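Local coordinates for protein Pgp2 (Campylobacter jejuni subsp. jejuni, PDB 6XJ6) that probably trims peptidoglycan as an LD-carboxypeptidase of the YkuD family and directs helical cell shape through a peptidoglycan-binding pocket on its accessory NTF2-like domain, at residues S126-E130 / F131-G135. Residues are numbered along the deposited sequence; the frame is centred on the assembly and turned at random. Where two conformers were deposited one is given.
Sequences SRLDE and FKTRG
D129 holds the following turn through OD1 and pairs with its lysine through OD2. D129 OD1 accepts F131 N at 2.8 Å, an Asx-turn bond that arrives on the anti side, tilted out of the carboxylate plane; K132 N adds a weak, bent bond to D129 OD1 at 3.1 Å. D129 OD2 is met on the syn side, also out of plane, by K132 NZ in a salt bridge (3.1 Å), the lysine chain bending at its last torsion (chi4 49°) to bring the ammonium over. CG of D129 stands between its own N and carbonyl carbon (chi1 63°), which turns the carboxylate toward these amides. D129 O accepts K132 N at 3.0 Å, from above the carbonyl plane, closing a type I beta turn. E130 and F131 run side by side, CG of E130 3.8 Å from CD2 of F131 and the carboxylate plane 65° from the ring plane; both side chains touch L62. One water then bridges E130 O (2.7 Å) and G135 N (3.0 Å), while T133 OG1 bonds to C136 O. L128 packs on Y91 and Y121, its CD2 near CB of K132. This surface turn lies in the catalytic-domain loop between strands 117-119 and 137-138; the 131-135 end runs directly into C136, the predicted nucleophile, with predicted catalytic H119 ending the first strand.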
ATOM      1  N   SER A 126      -2.811 -10.827  31.594  1.00 39.11           N
ATOM      2  CA  SER A 126      -4.191 -10.652  31.159  1.00 40.44           C
ATOM      3  C   SER A 126      -4.388 -11.216  29.760  1.00 36.50           C
ATOM      4  O   SER A 126      -3.543 -11.043  28.879  1.00 34.40           O
ATOM      5  CB  SER A 126      -4.552  -9.166  31.159  1.00 48.35           C
ATOM      6  OG  SER A 126      -4.441  -8.614  32.453  1.00 40.50           O
ATOM      7  N   ARG A 127      -5.518 -11.888  29.557  0.54 37.79           N
ATOM      8  CA  ARG A 127      -5.816 -12.490  28.268  0.54 36.09           C
ATOM      9  C   ARG A 127      -6.258 -11.429  27.268  0.54 38.16           C
ATOM     10  O   ARG A 127      -6.818 -10.392  27.635  0.54 36.42           O
ATOM     11  CB  ARG A 127      -6.929 -13.530  28.398  0.54 45.02           C
ATOM     12  CG  ARG A 127      -6.466 -14.877  28.921  0.54 53.95           C
ATOM     13  CD  ARG A 127      -7.503 -15.961  28.661  0.54 57.20           C
ATOM     14  NE  ARG A 127      -8.718 -15.771  29.450  0.54 60.41           N
ATOM     15  CZ  ARG A 127      -8.858 -16.151  30.716  0.54 47.49           C
ATOM     16  NH1 ARG A 127     -10.003 -15.939  31.349  0.54 60.46           N
ATOM     17  NH2 ARG A 127      -7.856 -16.740  31.355  0.54 61.83           N
ATOM     18  N   LEU A 128      -6.003 -11.707  25.994  1.00 33.37           N
ATOM     19  CA  LEU A 128      -6.473 -10.884  24.895  1.00 29.24           C
ATOM     20  C   LEU A 128      -7.513 -11.665  24.106  1.00 40.44           C
ATOM     21  O   LEU A 128      -7.603 -12.894  24.194  1.00 39.09           O
ATOM     22  CB  LEU A 128      -5.320 -10.486  23.960  1.00 29.61           C
ATOM     23  CG  LEU A 128      -4.260  -9.515  24.499  1.00 28.29           C
ATOM     24  CD1 LEU A 128      -3.231  -9.169  23.422  1.00 25.62           C
ATOM     25  CD2 LEU A 128      -4.906  -8.244  25.055  1.00 28.34           C
ATOM     26  N   ASP A 129      -8.310 -10.931  23.338  1.00 30.66           N
ATOM     27  CA  ASP A 129      -9.245 -11.525  22.391  1.00 29.68           C
ATOM     28  C   ASP A 129      -9.500 -10.499  21.297  1.00 26.73           C
ATOM     29  O   ASP A 129      -8.974  -9.385  21.335  1.00 29.32           O
ATOM     30  CB  ASP A 129     -10.531 -11.986  23.083  1.00 31.43           C
ATOM     31  CG  ASP A 129     -11.316 -10.838  23.706  1.00 32.28           C
ATOM     32  OD1 ASP A 129     -11.274  -9.705  23.186  1.00 35.11           O
ATOM     33  OD2 ASP A 129     -11.983 -11.074  24.739  1.00 34.94           O
ATOM     34  N   GLU A 130     -10.311 -10.887  20.310  1.00 33.74           N
ATOM     35  CA  GLU A 130     -10.513 -10.040  19.141  1.00 25.06           C
ATOM     36  C   GLU A 130     -11.161  -8.706  19.486  1.00 25.96           C
ATOM     37  O   GLU A 130     -11.089  -7.774  18.676  1.00 27.17           O
ATOM     38  CB  GLU A 130     -11.346 -10.775  18.087  1.00 33.79           C
ATOM     39  CG  GLU A 130     -12.701 -11.248  18.594  1.00 28.76           C
ATOM     40  CD  GLU A 130     -13.539 -11.910  17.516  1.00 39.85           C
ATOM     41  OE1 GLU A 130     -13.248 -11.711  16.318  1.00 33.51           O
ATOM     42  OE2 GLU A 130     -14.495 -12.633  17.874  1.00 44.47           O
ATOM     43  N   PHE A 131     -11.773  -8.580  20.663  1.00 30.34           N
ATOM     44  CA  PHE A 131     -12.397  -7.323  21.059  1.00 28.39           C
ATOM     45  C   PHE A 131     -11.443  -6.377  21.778  1.00 31.50           C
ATOM     46  O   PHE A 131     -11.683  -5.164  21.779  1.00 39.19           O
ATOM     47  CB  PHE A 131     -13.609  -7.597  21.962  1.00 33.63           C
ATOM     48  CG  PHE A 131     -14.690  -8.396  21.292  1.00 39.84           C
ATOM     49  CD1 PHE A 131     -15.646  -7.769  20.514  1.00 34.57           C
ATOM     50  CD2 PHE A 131     -14.741  -9.772  21.428  1.00 41.68           C
ATOM     51  CE1 PHE A 131     -16.634  -8.497  19.885  1.00 39.06           C
ATOM     52  CE2 PHE A 131     -15.725 -10.507  20.798  1.00 49.77           C
ATOM     53  CZ  PHE A 131     -16.674  -9.868  20.026  1.00 46.36           C
ATOM     54  N   LYS A 132     -10.359  -6.888  22.362  1.00 29.14           N
ATOM     55  CA  LYS A 132      -9.522  -6.089  23.252  1.00 27.21           C
ATOM     56  C   LYS A 132      -8.369  -5.378  22.548  1.00 25.24           C
ATOM     57  O   LYS A 132      -7.838  -4.400  23.092  1.00 29.53           O
ATOM     58  CB  LYS A 132      -8.974  -6.978  24.376  1.00 29.88           C
ATOM     59  CG  LYS A 132     -10.018  -7.270  25.440  1.00 37.62           C
ATOM     60  CD  LYS A 132      -9.733  -8.542  26.213  1.00 43.21           C
ATOM     61  CE  LYS A 132     -10.808  -8.783  27.272  1.00 58.23           C
ATOM     62  NZ  LYS A 132     -12.196  -8.656  26.726  1.00 58.07           N
ATOM     63  N   THR A 133      -7.980  -5.816  21.359  1.00 23.78           N
ATOM     64  CA  THR A 133      -6.843  -5.195  20.695  1.00 22.55           C
ATOM     65  C   THR A 133      -7.200  -3.880  20.020  1.00 20.80           C
ATOM     66  O   THR A 133      -6.291  -3.180  19.565  1.00 21.06           O
ATOM     67  CB  THR A 133      -6.229  -6.131  19.642  1.00 23.06           C
ATOM     68  OG1 THR A 133      -7.125  -6.271  18.532  1.00 24.00           O
ATOM     69  CG2 THR A 133      -5.917  -7.500  20.231  1.00 24.96           C
ATOM     70  N   ARG A 134      -8.483  -3.525  19.952  1.00 21.80           N
ATOM     71  CA  ARG A 134      -8.929  -2.325  19.242  1.00 23.47           C
ATOM     72  C   ARG A 134      -8.363  -2.275  17.823  1.00 21.03           C
ATOM     73  O   ARG A 134      -8.004  -1.218  17.304  1.00 21.86           O
ATOM     74  CB  ARG A 134      -8.616  -1.055  20.035  1.00 25.30           C
ATOM     75  CG  ARG A 134      -9.286  -1.013  21.400  1.00 29.13           C
ATOM     76  CD  ARG A 134      -9.254   0.386  21.991  1.00 35.98           C
ATOM     77  NE  ARG A 134      -7.900   0.931  22.004  1.00 59.17           N
ATOM     78  CZ  ARG A 134      -7.606   2.220  22.151  1.00 67.80           C
ATOM     79  NH1 ARG A 134      -8.569   3.124  22.297  1.00 50.22           N
ATOM     80  NH2 ARG A 134      -6.338   2.610  22.151  1.00 72.62           N
ATOM     81  N   GLY A 135      -8.286  -3.440  17.186  1.00 19.25           N
ATOM     82  CA  GLY A 135      -7.822  -3.546  15.820  1.00 17.38           C
ATOM     83  C   GLY A 135      -6.345  -3.830  15.668  1.00 16.34           C
ATOM     84  O   GLY A 135      -5.886  -4.094  14.548  1.00 17.52           O
TER
HETATM   85  O   HOH W   1     -10.372  -5.134  18.422  1.00 21.63           O